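Local atomic coordinates of ORF 37 (Human herpesvirus 8 type M, PDB entry 3FHD), a protein that acts as an endonuclease and exonuclease of the PD-(D/E)XK superfamily, helping process branched or non-linear viral DNA intermediates so that unit-length linear genomes can be packaged. Residues R341-T344 / P345-L349; I350-C353 / I354-N357; F170-A173 / V174-N178. All blocks are in the same frame, centred on the assembly; numbering follows the deposited sequence.

Contact 1: residues R341-T344 / P345-L349; sequences RKLT and PLHNL. With SO4 (sulfate ion), chain D.
Thr344 N donates to His347 ND1 at 3.0 Å, in an almost straight bond (172°) that lies in the plane of the imidazole. The bond belongs to the turn leading into helix 348-355, where His347 is the N-cap. Thr344, Pro345, Leu346 and His347 form a type I beta turn, closed by His347 N donating to Thr344 O at 3.1 Å. Inside this turn lies an ST turn, in which Leu346 N donates to Thr344 OG1 at 3.2 Å. The hydroxyl can do this because OG1 sits between the backbone N and the carbonyl carbon (chi1 72°), leaving the methyl CG2 to lie 3.9 Å from CE1 of His347. Thr344 thus uses backbone N, backbone O and side-chain oxygen together to fix the approach to the helix. As ND1 accepts, a neutral His347 would probably carry its proton on NE2. On the other flank, Leu343 CD2 rests against His347 CB, and Leu319 from a neighbouring loop adds to the packing around the imidazole. Arg341, its chain bent at chi3, brings NH1 near NE2 without bonding it. Its guanidinium grips a sulfate, probably from the crystallisation liquor, through two donors: NH2 reaches O1, and NH1 reaches O3 at 2.8 Å at the edge of the group.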
loop_
_atom_site.group_PDB
_atom_site.type_symbol
_atom_site.label_atom_id
_atom_site.label_comp_id
_atom_site.label_asym_id
_atom_site.label_seq_id
_atom_site.Cartn_x
_atom_site.Cartn_y
_atom_site.Cartn_z
ATOM N N ARG A 341 25.949 16.666 1.459
ATOM C CA ARG A 341 25.516 16.689 2.866
ATOM C C ARG A 341 26.003 15.470 3.656
ATOM O O ARG A 341 25.858 14.334 3.208
ATOM C CB ARG A 341 23.984 16.790 2.958
ATOM C CG ARG A 341 23.429 18.215 2.876
ATOM C CD ARG A 341 21.893 18.239 2.995
ATOM N NE ARG A 341 21.421 18.276 4.389
ATOM C CZ ARG A 341 20.155 18.075 4.768
ATOM N NH1 ARG A 341 19.823 18.126 6.058
ATOM N NH2 ARG A 341 19.214 17.811 3.863
ATOM N N LYS A 342 26.574 15.719 4.833
ATOM C CA LYS A 342 26.976 14.647 5.751
ATOM C C LYS A 342 25.823 14.287 6.681
ATOM O O LYS A 342 24.928 15.106 6.906
ATOM C CB LYS A 342 28.198 15.064 6.583
ATOM C CG LYS A 342 29.490 15.129 5.785
ATOM C CD LYS A 342 30.615 15.840 6.534
ATOM C CE LYS A 342 31.781 16.139 5.595
ATOM N NZ LYS A 342 32.752 17.086 6.190
ATOM N N LEU A 343 25.831 13.054 7.190
ATOM C CA LEU A 343 24.990 12.681 8.335
ATOM C C LEU A 343 25.494 13.414 9.580
ATOM O O LEU A 343 26.710 13.474 9.830
ATOM C CB LEU A 343 25.054 11.174 8.588
ATOM C CG LEU A 343 24.563 10.214 7.502
ATOM C CD1 LEU A 343 25.138 8.822 7.714
ATOM C CD2 LEU A 343 23.051 10.166 7.493
ATOM N N THR A 344 24.572 13.993 10.345
ATOM C CA THR A 344 24.930 14.698 11.584
ATOM C C THR A 344 24.578 13.765 12.755
ATOM O O THR A 344 24.023 12.690 12.532
ATOM C CB THR A 344 24.184 16.055 11.709
ATOM O OG1 THR A 344 22.801 15.813 12.000
ATOM C CG2 THR A 344 24.297 16.882 10.411
ATOM N N PRO A 345 24.941 14.141 13.994
ATOM C CA PRO A 345 24.473 13.359 15.140
ATOM C C PRO A 345 22.953 13.214 15.224
ATOM O O PRO A 345 22.473 12.280 15.843
ATOM C CB PRO A 345 24.969 14.160 16.344
ATOM C CG PRO A 345 26.165 14.879 15.846
ATOM C CD PRO A 345 25.872 15.211 14.400
ATOM N N LEU A 346 22.208 14.126 14.604
ATOM C CA LEU A 346 20.736 14.059 14.638
ATOM C C LEU A 346 20.115 13.149 13.586
ATOM O O LEU A 346 18.905 12.909 13.585
ATOM C CB LEU A 346 20.139 15.459 14.538
ATOM C CG LEU A 346 20.358 16.216 15.837
ATOM C CD1 LEU A 346 20.467 17.670 15.513
ATOM C CD2 LEU A 346 19.268 15.924 16.836
ATOM N N HIS A 347 20.934 12.644 12.683
ATOM C CA HIS A 347 20.470 11.662 11.736
ATOM C C HIS A 347 20.683 10.236 12.251
ATOM O O HIS A 347 20.957 9.340 11.443
ATOM C CB HIS A 347 21.191 11.840 10.397
ATOM C CG HIS A 347 20.843 13.111 9.670
ATOM N ND1 HIS A 347 21.747 14.140 9.501
ATOM C CD2 HIS A 347 19.701 13.512 9.062
ATOM C CE1 HIS A 347 21.181 15.117 8.812
ATOM N NE2 HIS A 347 19.941 14.756 8.527
ATOM N N ASN A 348 20.546 10.020 13.565
ATOM C CA ASN A 348 20.786 8.691 14.158
ATOM C C ASN A 348 19.805 7.590 13.689
ATOM O O ASN A 348 20.212 6.442 13.470
ATOM C CB ASN A 348 20.977 8.735 15.704
ATOM C CG ASN A 348 19.759 9.303 16.467
ATOM O OD1 ASN A 348 18.940 10.042 15.908
ATOM N ND2 ASN A 348 19.657 8.965 17.775
ATOM N N LEU A 349 18.540 7.948 13.492
ATOM C CA LEU A 349 17.562 7.008 12.922
ATOM C C LEU A 349 17.980 6.583 11.506
ATOM O O LEU A 349 17.967 5.404 11.191
ATOM C CB LEU A 349 16.156 7.609 12.919
ATOM C CG LEU A 349 14.990 6.688 12.528
ATOM C CD1 LEU A 349 13.772 7.021 13.362
ATOM C CD2 LEU A 349 14.683 6.769 11.035
HETATM S S SO4 D . 16.026 18.122 5.404
HETATM O O1 SO4 D . 16.630 18.599 4.160
HETATM O O2 SO4 D . 15.450 16.798 5.169
HETATM O O3 SO4 D . 17.051 18.035 6.455
HETATM O O4 SO4 D . 14.990 19.058 5.835
#

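Contact 2: residues I350-C353 / I354-N357; sequences IREC and ILHN
Residues Ile350 to Leu355 run as regular alpha-helix near the end of helix 348-355, with Ile354 N bonded to Ile350 O and Leu355 N to Arg351 O, each at 2.9 Å. Ile354 crosses Ile350 at a slant, its CD1 lying 3.8 Å from CG2 of Ile350, and Tyr329 also packs on Ile354. The polar contacts lie beyond it, where His356 meets Glu352 one turn back. Its ring edge meets the carbonyl of Glu352: ND1 donates to Glu352 O at 3.0 Å, nearly straight (166°) and in the ring plane. The backbone N of His356 donates to the same oxygen from the opposite face of the carbonyl plane, so two donors of one residue grip it. With CG beside its own backbone N (chi1 -74°), the ring stands out from the helix with ND1 turned back toward Glu352 O. This is the C-terminal end of helix 348-355, where side-chain N-H groups join the backbone in satisfying the last carbonyls. The side chain of Asn357 serves Cys353 O: ND2 donates at 2.9 Å with the acceptor close to the amide plane, while OD1 takes the N-H of Tyr465. The amide is therefore fixed at both ends, and Phe396 of helix 394-412 packs on Asn357 and Cys353 alike. Glu352 lies alongside His356, its carboxylate steeply turned to the imidazole (76°); OE1 stays 3.8 Å from CE1 of His356 and 4.0 Å from CD2 of Leu355.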
loop_
_atom_site.group_PDB
_atom_site.type_symbol
_atom_site.label_atom_id
_atom_site.label_comp_id
_atom_site.label_asym_id
_atom_site.label_seq_id
_atom_site.Cartn_x
_atom_site.Cartn_y
_atom_site.Cartn_z
ATOM N N ILE A 350 18.377 7.548 10.670
ATOM C CA ILE A 350 18.872 7.239 9.317
ATOM C C ILE A 350 20.081 6.298 9.345
ATOM O O ILE A 350 20.115 5.292 8.626
ATOM C CB ILE A 350 19.133 8.519 8.449
ATOM C CG1 ILE A 350 17.811 9.151 7.982
ATOM C CG2 ILE A 350 19.970 8.185 7.216
ATOM C CD1 ILE A 350 17.001 8.296 7.017
ATOM N N ARG A 351 21.055 6.602 10.203
ATOM C CA ARG A 351 22.233 5.752 10.338
ATOM C C ARG A 351 21.865 4.299 10.667
ATOM O O ARG A 351 22.412 3.356 10.074
ATOM C CB ARG A 351 23.180 6.318 11.391
ATOM C CG ARG A 351 24.623 6.088 11.063
ATOM C CD ARG A 351 25.535 6.572 12.192
ATOM N NE ARG A 351 25.399 8.012 12.432
ATOM C CZ ARG A 351 26.121 8.964 11.842
ATOM N NH1 ARG A 351 27.069 8.666 10.944
ATOM N NH2 ARG A 351 25.893 10.231 12.160
ATOM N N GLU A 352 20.925 4.134 11.598
ATOM C CA GLU A 352 20.457 2.813 12.046
ATOM C C GLU A 352 19.769 2.053 10.896
ATOM O O GLU A 352 19.968 0.843 10.721
ATOM C CB GLU A 352 19.529 2.994 13.246
ATOM C CG GLU A 352 18.776 1.748 13.712
ATOM C CD GLU A 352 19.514 0.965 14.794
ATOM O OE1 GLU A 352 20.769 0.837 14.732
ATOM O OE2 GLU A 352 18.818 0.459 15.714
ATOM N N CYS A 353 18.975 2.777 10.108
ATOM C CA CYS A 353 18.297 2.174 8.977
ATOM C C CYS A 353 19.306 1.762 7.910
ATOM O O CYS A 353 19.149 0.708 7.302
ATOM C CB CYS A 353 17.243 3.126 8.376
ATOM S SG CYS A 353 15.774 3.446 9.443
ATOM N N ILE A 354 20.324 2.586 7.663
ATOM C CA ILE A 354 21.372 2.205 6.696
ATOM C C ILE A 354 22.106 0.950 7.184
ATOM O O ILE A 354 22.320 0.014 6.412
ATOM C CB ILE A 354 22.346 3.363 6.363
ATOM C CG1 ILE A 354 21.627 4.447 5.544
ATOM C CG2 ILE A 354 23.557 2.850 5.549
ATOM C CD1 ILE A 354 22.369 5.767 5.436
ATOM N N LEU A 355 22.465 0.939 8.474
ATOM C CA LEU A 355 23.090 -0.222 9.119
ATOM C C LEU A 355 22.366 -1.551 8.827
ATOM O O LEU A 355 23.008 -2.577 8.587
ATOM C CB LEU A 355 23.202 -0.004 10.641
ATOM C CG LEU A 355 23.972 -1.100 11.380
ATOM C CD1 LEU A 355 25.416 -1.117 10.872
ATOM C CD2 LEU A 355 23.920 -0.892 12.887
ATOM N N HIS A 356 21.034 -1.517 8.852
ATOM C CA HIS A 356 20.206 -2.700 8.640
ATOM C C HIS A 356 19.785 -2.933 7.191
ATOM O O HIS A 356 19.086 -3.921 6.904
ATOM C CB HIS A 356 18.977 -2.622 9.549
ATOM C CG HIS A 356 19.316 -2.909 10.976
ATOM N ND1 HIS A 356 19.828 -1.949 11.821
ATOM C CD2 HIS A 356 19.318 -4.068 11.672
ATOM C CE1 HIS A 356 20.088 -2.496 12.997
ATOM N NE2 HIS A 356 19.796 -3.783 12.929
ATOM N N ASN A 357 20.207 -2.030 6.299
ATOM C CA ASN A 357 19.880 -2.132 4.874
ATOM C C ASN A 357 21.116 -1.962 3.991
ATOM O O ASN A 357 21.116 -1.185 3.033
ATOM C CB ASN A 357 18.788 -1.135 4.471
ATOM C CG ASN A 357 17.427 -1.515 5.014
ATOM O OD1 ASN A 357 16.756 -2.413 4.481
ATOM N ND2 ASN A 357 17.024 -0.858 6.097
#

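Contact 3: residues F170-A173 / V174-N178; sequences FHWA and VKQQN
Val174 lays its CG2 methyl over one face of the Phe170 ring in a CH-pi contact, 4.2 Å from the ring centroid and 22° off the normal. One residue on, the Lys175 side chain crosses His171 at about a right angle, and its CB sits over the imidazole face in a second CH-pi contact. A water in the imidazole plane joins His171 ND1 to Gln176 OE1, to which it donates. The indole of Trp172, with CG opposite the backbone N (chi1 163°), projects from the side of the helix, where the chain beyond helix 170-175 returns to meet it. Here the helix unwinds through a pi-turn: Gln176 N and Gln177 N, at 2.9 and 2.7 Å, approach Trp172 O from opposite faces of its carbonyl plane, and Gln177 takes a left-handed backbone. The Gln177 side chain, extended beyond CG, points back toward the helix, and NE2 donates to Ala173 O at 2.8 Å. The Gln177 backbone, through CA, lies over one face of the indole, whose edge meets Asn178. Trp172 NE1 donates to Asn178 O at 2.8 Å, in the ring plane, and only weakly to OD1, which also accepts from Ser180 N.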
loop_
_atom_site.group_PDB
_atom_site.type_symbol
_atom_site.label_atom_id
_atom_site.label_comp_id
_atom_site.label_asym_id
_atom_site.label_seq_id
_atom_site.Cartn_x
_atom_site.Cartn_y
_atom_site.Cartn_z
ATOM N N PHE A 170 2.558 7.947 3.992
ATOM C CA PHE A 170 3.299 7.839 5.273
ATOM C C PHE A 170 4.575 8.729 5.371
ATOM O O PHE A 170 4.818 9.389 6.391
ATOM C CB PHE A 170 3.562 6.366 5.643
ATOM C CG PHE A 170 4.124 6.201 7.038
ATOM C CD1 PHE A 170 3.320 6.430 8.146
ATOM C CD2 PHE A 170 5.448 5.853 7.226
ATOM C CE1 PHE A 170 3.843 6.306 9.463
ATOM C CE2 PHE A 170 5.999 5.715 8.530
ATOM C CZ PHE A 170 5.193 5.948 9.653
ATOM N N HIS A 171 5.389 8.749 4.321
ATOM C CA HIS A 171 6.532 9.645 4.276
ATOM C C HIS A 171 6.111 11.122 4.472
ATOM O O HIS A 171 6.720 11.827 5.292
ATOM C CB HIS A 171 7.338 9.460 2.980
ATOM C CG HIS A 171 8.517 10.390 2.874
ATOM N ND1 HIS A 171 8.509 11.513 2.078
ATOM C CD2 HIS A 171 9.725 10.364 3.481
ATOM C CE1 HIS A 171 9.666 12.147 2.204
ATOM N NE2 HIS A 171 10.420 11.470 3.049
ATOM N N TRP A 172 5.065 11.554 3.760
ATOM C CA TRP A 172 4.524 12.932 3.849
ATOM C C TRP A 172 4.106 13.234 5.315
ATOM O O TRP A 172 4.453 14.304 5.866
ATOM C CB TRP A 172 3.377 13.129 2.836
ATOM C CG TRP A 172 2.533 14.315 3.117
ATOM C CD1 TRP A 172 2.771 15.615 2.736
ATOM C CD2 TRP A 172 1.335 14.325 3.888
ATOM N NE1 TRP A 172 1.784 16.445 3.252
ATOM C CE2 TRP A 172 0.885 15.666 3.945
ATOM C CE3 TRP A 172 0.597 13.318 4.560
ATOM C CZ2 TRP A 172 -0.279 16.025 4.617
ATOM C CZ3 TRP A 172 -0.574 13.675 5.213
ATOM C CH2 TRP A 172 -0.976 15.035 5.261
ATOM N N ALA A 173 3.416 12.277 5.955
ATOM C CA ALA A 173 2.879 12.471 7.333
ATOM C C ALA A 173 4.011 12.589 8.368
ATOM O O ALA A 173 3.851 13.213 9.421
ATOM C CB ALA A 173 1.879 11.339 7.719
ATOM N N VAL A 174 5.159 11.981 8.074
ATOM C CA VAL A 174 6.294 12.068 8.999
ATOM C C VAL A 174 7.215 13.264 8.671
ATOM O O VAL A 174 7.618 14.023 9.563
ATOM C CB VAL A 174 7.120 10.752 9.015
ATOM C CG1 VAL A 174 8.441 10.976 9.797
ATOM C CG2 VAL A 174 6.331 9.630 9.669
ATOM N N LYS A 175 7.572 13.417 7.395
ATOM C CA LYS A 175 8.700 14.271 7.026
ATOM C C LYS A 175 8.269 15.591 6.419
ATOM O O LYS A 175 9.082 16.492 6.242
ATOM C CB LYS A 175 9.630 13.566 6.026
ATOM C CG LYS A 175 10.509 12.430 6.605
ATOM C CD LYS A 175 11.169 12.826 7.935
ATOM C CE LYS A 175 12.592 12.317 8.075
ATOM N NZ LYS A 175 12.902 11.955 9.506
ATOM N N GLN A 176 7.004 15.693 6.033
ATOM C CA GLN A 176 6.610 16.842 5.237
ATOM C C GLN A 176 5.478 17.641 5.884
ATOM O O GLN A 176 5.685 18.815 6.234
ATOM C CB GLN A 176 6.285 16.412 3.788
ATOM C CG GLN A 176 7.471 15.905 2.971
ATOM C CD GLN A 176 7.068 15.477 1.551
ATOM O OE1 GLN A 176 6.003 14.919 1.339
ATOM N NE2 GLN A 176 7.917 15.788 0.570
ATOM N N GLN A 177 4.296 17.022 6.029
ATOM C CA GLN A 177 3.163 17.642 6.747
ATOM C C GLN A 177 2.664 18.956 6.104
ATOM O O GLN A 177 2.052 19.813 6.762
ATOM C CB GLN A 177 3.515 17.806 8.242
ATOM C CG GLN A 177 4.061 16.490 8.875
ATOM C CD GLN A 177 4.273 16.559 10.385
ATOM O OE1 GLN A 177 4.220 17.636 10.978
ATOM N NE2 GLN A 177 4.537 15.410 11.005
ATOM N N ASN A 178 2.913 19.106 4.806
ATOM C CA ASN A 178 2.584 20.351 4.117
ATOM C C ASN A 178 1.305 20.115 3.326
ATOM O O ASN A 178 0.693 19.034 3.442
ATOM C CB ASN A 178 3.738 20.794 3.200
ATOM C CG ASN A 178 4.121 19.715 2.169
ATOM O OD1 ASN A 178 3.349 18.799 1.889
ATOM N ND2 ASN A 178 5.302 19.838 1.600
HETATM O O HOH W 1 6.186 11.972 0.305
#

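Overall arrangement
Contact 3 comes first along the chain, at the end of helix 170-175; contacts 1 and 2 follow in series at the start and end of helix 348-355. The latter two lie with centres 11 Å apart and touch, since Leu343 CD2 meets Ile350 CG2 at 3.7 Å. Contact 3 has its centre about 19 and 20 Å from theirs and touches neither, yet long helices connect all three: helix 468-489 packs on Leu349 and Val174 through Leu474, and helix 394-412 on Cys353 and Phe170. Contact 3 approaches the nuclease centre, the Phe170 side chain lying about 14 Å from the magnesium ion.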